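Local structure of (S)-2-haloacid dehalogenase IVA (Burkholderia cepacia, 2NO4) at residues B[19-24]-B[124-129]; B[168-173]-B[197-202]; B[184-189]-B[204-209]. The protein catalyses the hydrolytic dehalogenation of short-chain (S)-2-haloalkanoic acids, inverting the configuration to give (R)-2-hydroxyalkanoic acids and halide. All blocks are in the same frame, centred on the assembly; numbering follows the deposited sequence. Where two conformers were deposited one is given.

Interaction 1: B[19-24]-B[124-129]. With SO4 (sulfate ion), chain H.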
# COMPACT_ATOMS: atom_id res chain seq x y z
N PHE B 19 -15.94 13.64 -5.53
CA PHE B 19 -15.30 13.59 -4.24
C PHE B 19 -14.90 12.18 -3.80
O PHE B 19 -15.69 11.26 -3.85
CB PHE B 19 -16.26 14.15 -3.17
CG PHE B 19 -16.37 15.64 -3.20
CD1 PHE B 19 -17.31 16.28 -4.03
CD2 PHE B 19 -15.48 16.41 -2.47
CE1 PHE B 19 -17.37 17.67 -4.09
CE2 PHE B 19 -15.54 17.83 -2.52
CZ PHE B 19 -16.50 18.44 -3.33
N ASP B 20 -13.66 12.05 -3.33
CA ASP B 20 -13.26 10.95 -2.47
C ASP B 20 -14.07 11.00 -1.17
O ASP B 20 -14.52 12.07 -0.74
CB ASP B 20 -11.75 11.08 -2.21
CG ASP B 20 -11.23 10.06 -1.24
OD1 ASP B 20 -11.08 8.91 -1.68
OD2 ASP B 20 -10.96 10.41 -0.06
N ALA B 21 -14.34 9.84 -0.57
CA ALA B 21 -15.06 9.82 0.71
C ALA B 21 -14.14 9.71 1.93
O ALA B 21 -14.04 10.66 2.71
CB ALA B 21 -16.11 8.72 0.71
N TYR B 22 -13.44 8.57 2.06
CA TYR B 22 -12.72 8.23 3.29
C TYR B 22 -11.39 8.98 3.33
O TYR B 22 -10.46 8.67 2.58
CB TYR B 22 -12.49 6.69 3.37
CG TYR B 22 -13.82 5.99 3.59
CD1 TYR B 22 -14.43 6.01 4.86
CD2 TYR B 22 -14.50 5.37 2.53
CE1 TYR B 22 -15.67 5.39 5.10
CE2 TYR B 22 -15.75 4.77 2.74
CZ TYR B 22 -16.34 4.79 4.01
OH TYR B 22 -17.56 4.17 4.23
N GLY B 23 -11.35 9.99 4.18
CA GLY B 23 -10.15 10.86 4.28
C GLY B 23 -10.39 12.28 3.78
O GLY B 23 -9.67 13.21 4.16
N THR B 24 -11.42 12.45 2.96
CA THR B 24 -11.73 13.73 2.31
C THR B 24 -13.01 14.34 2.88
O THR B 24 -12.98 15.45 3.42
CB THR B 24 -11.83 13.54 0.80
OG1 THR B 24 -10.62 12.94 0.33
CG2 THR B 24 -12.06 14.89 0.02
N VAL B 124 -22.67 16.85 -8.21
CA VAL B 124 -21.89 16.59 -7.03
C VAL B 124 -22.00 15.10 -6.75
O VAL B 124 -23.08 14.59 -6.45
CB VAL B 124 -22.36 17.45 -5.81
CG1 VAL B 124 -21.47 17.13 -4.55
CG2 VAL B 124 -22.36 18.96 -6.15
N ALA B 125 -20.87 14.40 -6.87
CA ALA B 125 -20.88 12.93 -6.73
C ALA B 125 -19.73 12.48 -5.82
O ALA B 125 -18.73 13.20 -5.66
CB ALA B 125 -20.79 12.26 -8.14
N ILE B 126 -19.89 11.32 -5.21
CA ILE B 126 -18.78 10.64 -4.53
C ILE B 126 -18.29 9.49 -5.46
O ILE B 126 -19.10 8.83 -6.15
CB ILE B 126 -19.22 10.12 -3.13
CG1 ILE B 126 -19.30 11.30 -2.14
CG2 ILE B 126 -18.25 9.00 -2.59
CD1 ILE B 126 -19.88 10.93 -0.80
N LEU B 127 -16.97 9.29 -5.52
CA LEU B 127 -16.37 8.08 -6.11
C LEU B 127 -15.45 7.47 -5.04
O LEU B 127 -14.43 8.09 -4.63
CB LEU B 127 -15.61 8.43 -7.40
CG LEU B 127 -14.89 7.24 -8.06
CD1 LEU B 127 -15.96 6.23 -8.60
CD2 LEU B 127 -13.88 7.69 -9.13
N SER B 128 -15.83 6.29 -4.56
CA SER B 128 -15.22 5.72 -3.36
C SER B 128 -14.87 4.24 -3.52
O SER B 128 -15.61 3.48 -4.15
CB SER B 128 -16.20 5.86 -2.18
OG SER B 128 -15.63 5.32 -0.97
N ASN B 129 -13.78 3.81 -2.89
CA ASN B 129 -13.54 2.37 -2.67
C ASN B 129 -14.61 1.68 -1.82
O ASN B 129 -14.75 0.46 -1.89
CB ASN B 129 -12.20 2.12 -1.96
CG ASN B 129 -11.00 2.46 -2.83
OD1 ASN B 129 -11.02 2.27 -4.05
ND2 ASN B 129 -9.93 2.96 -2.18
S SO4 H . -12.23 6.17 -0.69
O1 SO4 H . -13.40 6.96 -0.38
O2 SO4 H . -12.22 4.93 0.07
O3 SO4 H . -12.09 5.93 -2.10
O4 SO4 H . -11.11 6.99 -0.23
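The haloacid-binding pocket of a HAD-superfamily hydrolase is built here where Phe19 pairs with Ile126 and the chain beyond each opens round a sulfate ion. The two strands run parallel, and two backbone bonds fix their register: Phe19 N donates to Ala125 O at 2.8 Å, and Leu127 N donates to Phe19 O at 2.9 Å. Ile126 also turns its CA hydrogen toward Phe19 O. Phe19 and Ile126 point to the same face of the sheet, meeting through CB and CG1; farther out, Val124 CG1 reaches CE1 of the Phe19 ring obliquely. Helix 110-119 packs on that ring through Leu114 and Leu117.

Past Asp20 the chain peels away, and Ala21 CB touches both Ile126 CG2, at 3.9 Å, and Ser128 OG. With OG anti to its own backbone N (chi1 -179°), Ser128 donates to sulfate O1 at 2.8 Å. The same oxygen accepts from Ala21 N and, almost straight at 170°, from Tyr22 N, so three donors grip it. Asn129 N holds O3 at 2.8 Å with an angle of 169°, while the edge of the Tyr22 ring lies near O2 and Ser128 OG.

OD1 of Asp20, the nucleophile, is modelled a very short 2.4 Å from sulfate O4, a contact whose nature is not settled. Thr24 OG1 donates to the anti side of OD2 at 2.6 Å, fixing the other end of the carboxylate, and Lys161 forms a salt bridge with OD1. The sulfate, probably from the crystallisation liquor, thus meets backbone and hydroxyl donors of residues known to bind the (S)-2-haloacid. A nucleophilic aspartate just beyond one parallel strand, with a serine at the end of the neighbouring strand, is the characteristic active-site layout of the HAD Rossmann-like fold.

Interaction 2: B[168-173]-B[197-202]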
# COMPACT_ATOMS: atom_id res chain seq x y z
N GLN B 168 -12.91 5.90 -14.98
CA GLN B 168 -13.69 5.76 -16.22
C GLN B 168 -15.16 5.45 -15.91
O GLN B 168 -16.05 6.02 -16.54
CB GLN B 168 -13.10 4.67 -17.14
CG GLN B 168 -13.81 4.52 -18.50
CD GLN B 168 -13.75 5.79 -19.31
OE1 GLN B 168 -14.77 6.36 -19.67
NE2 GLN B 168 -12.56 6.26 -19.59
N PHE B 169 -15.39 4.57 -14.95
CA PHE B 169 -16.73 4.26 -14.42
C PHE B 169 -17.52 5.54 -14.03
O PHE B 169 -18.71 5.64 -14.34
CB PHE B 169 -16.62 3.28 -13.23
CG PHE B 169 -17.96 2.88 -12.62
CD1 PHE B 169 -18.86 2.06 -13.33
CD2 PHE B 169 -18.31 3.29 -11.34
CE1 PHE B 169 -20.10 1.68 -12.75
CE2 PHE B 169 -19.54 2.92 -10.77
CZ PHE B 169 -20.43 2.11 -11.47
N ALA B 170 -16.86 6.48 -13.34
CA ALA B 170 -17.46 7.77 -12.97
C ALA B 170 -17.86 8.59 -14.22
O ALA B 170 -18.95 9.15 -14.26
CB ALA B 170 -16.46 8.59 -12.05
N CYS B 171 -16.96 8.69 -15.20
CA CYS B 171 -17.25 9.34 -16.48
C CYS B 171 -18.47 8.72 -17.14
O CYS B 171 -19.39 9.43 -17.50
CB CYS B 171 -16.06 9.23 -17.44
SG CYS B 171 -14.68 10.18 -16.91
N ASP B 172 -18.45 7.39 -17.26
CA ASP B 172 -19.58 6.62 -17.81
C ASP B 172 -20.90 6.85 -17.08
O ASP B 172 -21.91 7.19 -17.72
CB ASP B 172 -19.26 5.11 -17.88
CG ASP B 172 -18.10 4.79 -18.81
OD1 ASP B 172 -17.63 5.64 -19.59
OD2 ASP B 172 -17.61 3.66 -18.74
N ARG B 173 -20.92 6.67 -15.77
CA ARG B 173 -22.16 6.84 -15.03
C ARG B 173 -22.66 8.29 -15.01
O ARG B 173 -23.86 8.54 -15.02
CB ARG B 173 -22.04 6.32 -13.61
CG ARG B 173 -22.01 4.82 -13.54
CD ARG B 173 -23.32 4.21 -14.11
NE ARG B 173 -23.69 3.08 -13.26
CZ ARG B 173 -24.37 3.20 -12.12
NH1 ARG B 173 -24.83 4.40 -11.70
NH2 ARG B 173 -24.62 2.11 -11.42
N PHE B 197 -5.36 9.65 -15.10
CA PHE B 197 -6.56 9.39 -15.90
C PHE B 197 -7.04 10.62 -16.70
O PHE B 197 -7.54 10.48 -17.84
CB PHE B 197 -7.69 8.84 -15.01
CG PHE B 197 -8.98 8.59 -15.76
CD1 PHE B 197 -9.12 7.45 -16.55
CD2 PHE B 197 -10.03 9.52 -15.70
CE1 PHE B 197 -10.28 7.21 -17.30
CE2 PHE B 197 -11.21 9.30 -16.42
CZ PHE B 197 -11.33 8.15 -17.24
N GLY B 198 -6.88 11.82 -16.13
CA GLY B 198 -7.31 13.03 -16.84
C GLY B 198 -8.30 13.96 -16.14
O GLY B 198 -8.68 14.99 -16.72
N PHE B 199 -8.72 13.63 -14.92
CA PHE B 199 -9.58 14.58 -14.15
C PHE B 199 -8.75 15.78 -13.74
O PHE B 199 -7.56 15.67 -13.63
CB PHE B 199 -10.10 13.96 -12.86
CG PHE B 199 -11.13 12.88 -13.05
CD1 PHE B 199 -11.86 12.76 -14.23
CD2 PHE B 199 -11.38 11.99 -12.00
CE1 PHE B 199 -12.87 11.75 -14.37
CE2 PHE B 199 -12.36 10.98 -12.11
CZ PHE B 199 -13.12 10.87 -13.31
N ASN B 200 -9.41 16.93 -13.51
CA ASN B 200 -8.76 18.12 -12.92
C ASN B 200 -8.70 17.92 -11.41
O ASN B 200 -9.73 17.86 -10.73
CB ASN B 200 -9.53 19.40 -13.28
CG ASN B 200 -9.66 19.59 -14.79
OD1 ASN B 200 -8.68 19.95 -15.45
ND2 ASN B 200 -10.84 19.33 -15.34
N THR B 201 -7.49 17.81 -10.86
CA THR B 201 -7.33 17.36 -9.48
C THR B 201 -7.10 18.49 -8.48
O THR B 201 -6.33 19.41 -8.72
CB THR B 201 -6.22 16.29 -9.35
OG1 THR B 201 -5.04 16.79 -9.98
CG2 THR B 201 -6.67 15.02 -10.06
N VAL B 202 -7.78 18.38 -7.36
CA VAL B 202 -7.63 19.32 -6.26
C VAL B 202 -7.40 18.54 -4.98
O VAL B 202 -8.24 17.71 -4.56
CB VAL B 202 -8.87 20.20 -6.10
CG1 VAL B 202 -8.73 21.11 -4.82
CG2 VAL B 202 -9.12 20.99 -7.40
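Gln168, on helix 164-174, lies against the outer part of the Phe197 ring, which projects from the last turn of helix 188-197. Its backbone N sits over one face of that ring, 3.7 Å from Phe197 CE1, while its CB comes within 3.8 Å of the same carbon. The Gln168 chain is bent at chi2, and the side chain crosses that of Phe197 at about a right angle.

Two residues on, Ala170 directs its CB toward the second segment and touches Phe199 CZ at the ring edge, 4.2 Å away. Cys171 follows and touches both rings. Its sulfur meets the edges of two aromatic rings that converge on it: SG is 3.6 Å from Phe197 CE2 and 3.5 Å from Phe199 CE1. The line from the ring centroid to SG is 84° off the normal of the Phe197 ring and 82° off that of Phe199, which establishes edge-on sulfur-aromatic contacts on both.

The two rings also touch each other, Phe197 CD2 standing 3.8 Å above one face of Phe199, offset toward its rim. Gly198, between them in sequence and with a phi of 124°, is the C-prime residue of a Schellman motif; Phe199 N reaches Ala194 O and Gly198 N reaches Gly195 O. The motif ends the helix; Phe197, on its last turn, and Phe199, just past Gly198, both reach helix 164-174. Phe199 also packs on Ala194 and Val181, while Phe197 touches Pro164 and Tyr167.

No hydrogen bond crosses between the two segments, so apolar and sulfur-aromatic contacts join them. The arrangement packs helix 164-174 against the C-terminal end of helix 188-197 through the phenylalanines before and after the Schellman glycine, just ahead of strand 200-204 of the Rossmann-like fold.

Interaction 3: B[184-189]-B[204-209]. With SO4 (sulfate ion), chain L.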
# COMPACT_ATOMS: atom_id res chain seq x y z
N VAL B 184 -11.74 15.77 -6.29
CA VAL B 184 -11.28 16.30 -4.99
C VAL B 184 -10.93 15.17 -4.00
O VAL B 184 -11.75 14.32 -3.70
CB VAL B 184 -12.34 17.25 -4.33
CG1 VAL B 184 -11.82 17.79 -3.00
CG2 VAL B 184 -12.69 18.41 -5.29
N SER B 185 -9.70 15.19 -3.48
CA SER B 185 -9.28 14.13 -2.53
C SER B 185 -8.19 14.62 -1.58
O SER B 185 -7.39 15.49 -1.94
CB SER B 185 -8.80 12.87 -3.30
OG SER B 185 -8.50 11.79 -2.40
N SER B 186 -8.14 14.05 -0.38
CA SER B 186 -6.98 14.18 0.51
C SER B 186 -5.92 13.10 0.31
O SER B 186 -4.84 13.16 0.91
CB SER B 186 -7.43 14.15 1.97
OG SER B 186 -8.25 15.27 2.24
N ASN B 187 -6.24 12.08 -0.49
CA ASN B 187 -5.33 10.94 -0.65
C ASN B 187 -4.47 11.11 -1.87
O ASN B 187 -4.99 11.10 -2.96
CB ASN B 187 -6.14 9.63 -0.73
CG ASN B 187 -7.00 9.42 0.51
OD1 ASN B 187 -6.52 9.58 1.63
ND2 ASN B 187 -8.28 9.15 0.31
N ALA B 188 -3.16 11.29 -1.67
CA ALA B 188 -2.23 11.56 -2.77
C ALA B 188 -2.21 10.50 -3.88
O ALA B 188 -2.07 10.85 -5.03
CB ALA B 188 -0.80 11.84 -2.23
N TRP B 189 -2.37 9.21 -3.52
CA TRP B 189 -2.38 8.11 -4.49
C TRP B 189 -3.65 8.18 -5.41
O TRP B 189 -3.61 7.83 -6.57
CB TRP B 189 -2.28 6.73 -3.74
CG TRP B 189 -3.22 6.58 -2.60
CD1 TRP B 189 -2.94 6.85 -1.29
CD2 TRP B 189 -4.62 6.20 -2.64
NE1 TRP B 189 -4.05 6.67 -0.52
CE2 TRP B 189 -5.10 6.27 -1.31
CE3 TRP B 189 -5.51 5.81 -3.67
CZ2 TRP B 189 -6.45 5.98 -0.95
CZ3 TRP B 189 -6.88 5.51 -3.31
CH2 TRP B 189 -7.31 5.59 -1.97
N ILE B 204 -7.10 18.35 -0.99
CA ILE B 204 -7.33 18.91 0.35
C ILE B 204 -6.17 18.43 1.23
O ILE B 204 -6.11 17.25 1.57
CB ILE B 204 -8.68 18.51 0.97
CG1 ILE B 204 -9.82 18.56 -0.07
CG2 ILE B 204 -9.02 19.38 2.20
CD1 ILE B 204 -10.10 19.94 -0.64
N ASN B 205 -5.24 19.34 1.52
CA ASN B 205 -4.06 19.06 2.32
C ASN B 205 -4.21 19.84 3.61
O ASN B 205 -3.79 21.00 3.73
CB ASN B 205 -2.80 19.42 1.53
CG ASN B 205 -1.53 18.87 2.15
OD1 ASN B 205 -1.51 18.45 3.33
ND2 ASN B 205 -0.45 18.88 1.39
N ARG B 206 -4.88 19.22 4.57
CA ARG B 206 -5.23 19.90 5.83
C ARG B 206 -4.00 20.23 6.69
O ARG B 206 -3.96 21.28 7.32
CB ARG B 206 -6.20 19.04 6.62
CG ARG B 206 -7.60 19.07 6.03
CD ARG B 206 -8.57 18.24 6.83
NE ARG B 206 -9.83 18.30 6.11
CZ ARG B 206 -10.24 17.41 5.20
NH1 ARG B 206 -9.48 16.35 4.90
NH2 ARG B 206 -11.38 17.62 4.57
N GLN B 207 -3.00 19.34 6.72
CA GLN B 207 -1.87 19.53 7.60
C GLN B 207 -0.61 19.99 6.87
O GLN B 207 0.43 20.17 7.45
CB GLN B 207 -1.59 18.24 8.37
CG GLN B 207 -2.71 17.79 9.32
CD GLN B 207 -2.42 16.43 9.94
OE1 GLN B 207 -1.96 16.34 11.09
NE2 GLN B 207 -2.67 15.35 9.18
N GLY B 208 -0.71 20.22 5.57
CA GLY B 208 0.47 20.57 4.75
C GLY B 208 1.51 19.44 4.64
O GLY B 208 2.71 19.66 4.79
N ASN B 209 1.04 18.22 4.39
CA ASN B 209 1.94 17.08 4.14
C ASN B 209 2.73 17.31 2.87
O ASN B 209 2.26 18.04 2.00
CB ASN B 209 1.12 15.80 4.00
CG ASN B 209 0.32 15.47 5.25
OD1 ASN B 209 -0.78 14.98 5.14
ND2 ASN B 209 0.85 15.75 6.43
S SO4 L . -12.50 20.81 6.48
O1 SO4 L . -13.94 20.52 6.67
O2 SO4 L . -11.62 20.15 7.48
O3 SO4 L . -12.17 20.41 5.14
O4 SO4 L . -12.23 22.22 6.72
O HOH W 1 -3.87 15.33 2.35
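With chi1 at -64°, Ser186 OG stands anti to its carbonyl carbon and beside its backbone N, where it meets Ile204 O; Ile204 CG1, also anti to its carbonyl carbon, lies with CD1 against Val184 CG1. The hydroxyl donates to Ile204 O at 3.0 Å, the donor tilted 25° from the carbonyl plane. A water donates to the same oxygen and to Ser186 O, bridging the two carbonyls. Ile204 O therefore accepts from a side chain and from solvent, and the CA of Ser186 also approaches it.

One residue earlier in 184-189, Ser185 O accepts from Ile204 N at 3.0 Å, the donor lying above the carbonyl plane. Beside it Val184 CG1 touches Ile204 CD1 at 3.6 Å, the two side chains crossing obliquely, with Leu228 of helix 228-232 packed on both. Ser185 itself points elsewhere: its OG accepts from Asn187 N at 3.0 Å, an ST turn leading toward helix 188-197.

Arg206, extended from CG to NE, returns over Ile204, whose CG2 lies 3.7 Å above the centre of one guanidinium face. Its NH1 comes 3.1 Å from Ser186 OG, while NE donates to O2 of a second sulfate at 2.9 Å and NH2 to O3. NH2 also binds Thr24 O, and Tyr107 makes a cation-pi contact with the group. Asn205, just before it, bonds across its own loop, ND2 donating to Asn209 O and OD1 accepting from Asn209 N.

The guanidinium is thus held from several directions and probably puts a positive charge beside residues 185-190, which are inferred to matter for catalysis. Its sulfate partner, probably from the crystallisation liquor, is consistent with a site able to take an anion, and the adjacent cation may modestly polarise the Ser186 hydroxyl.

All three contacts reach the same parallel sheet. Interaction 1 holds the nucleophile and the pocket sulfate, and interaction 3, its centre about 13 Å away, abuts it directly: Thr24 OG1 bonds Ser186 N at 2.8 Å, and Thr24 O takes Arg206 NH2 at 2.9 Å. The loop after strand 16-19 is therefore tied to the 185-190 region. Interaction 2 lies about 12 Å from interaction 1 between centres, joined to it by packing of Leu127 CD2 on Ala170 CB at 4.0 Å. Interactions 2 and 3, with centres about 18 Å apart, meet where strands 200-204 and 181-185 lie side by side, Ser185 N probably hydrogen-bonding Val202 O at 3.1 Å.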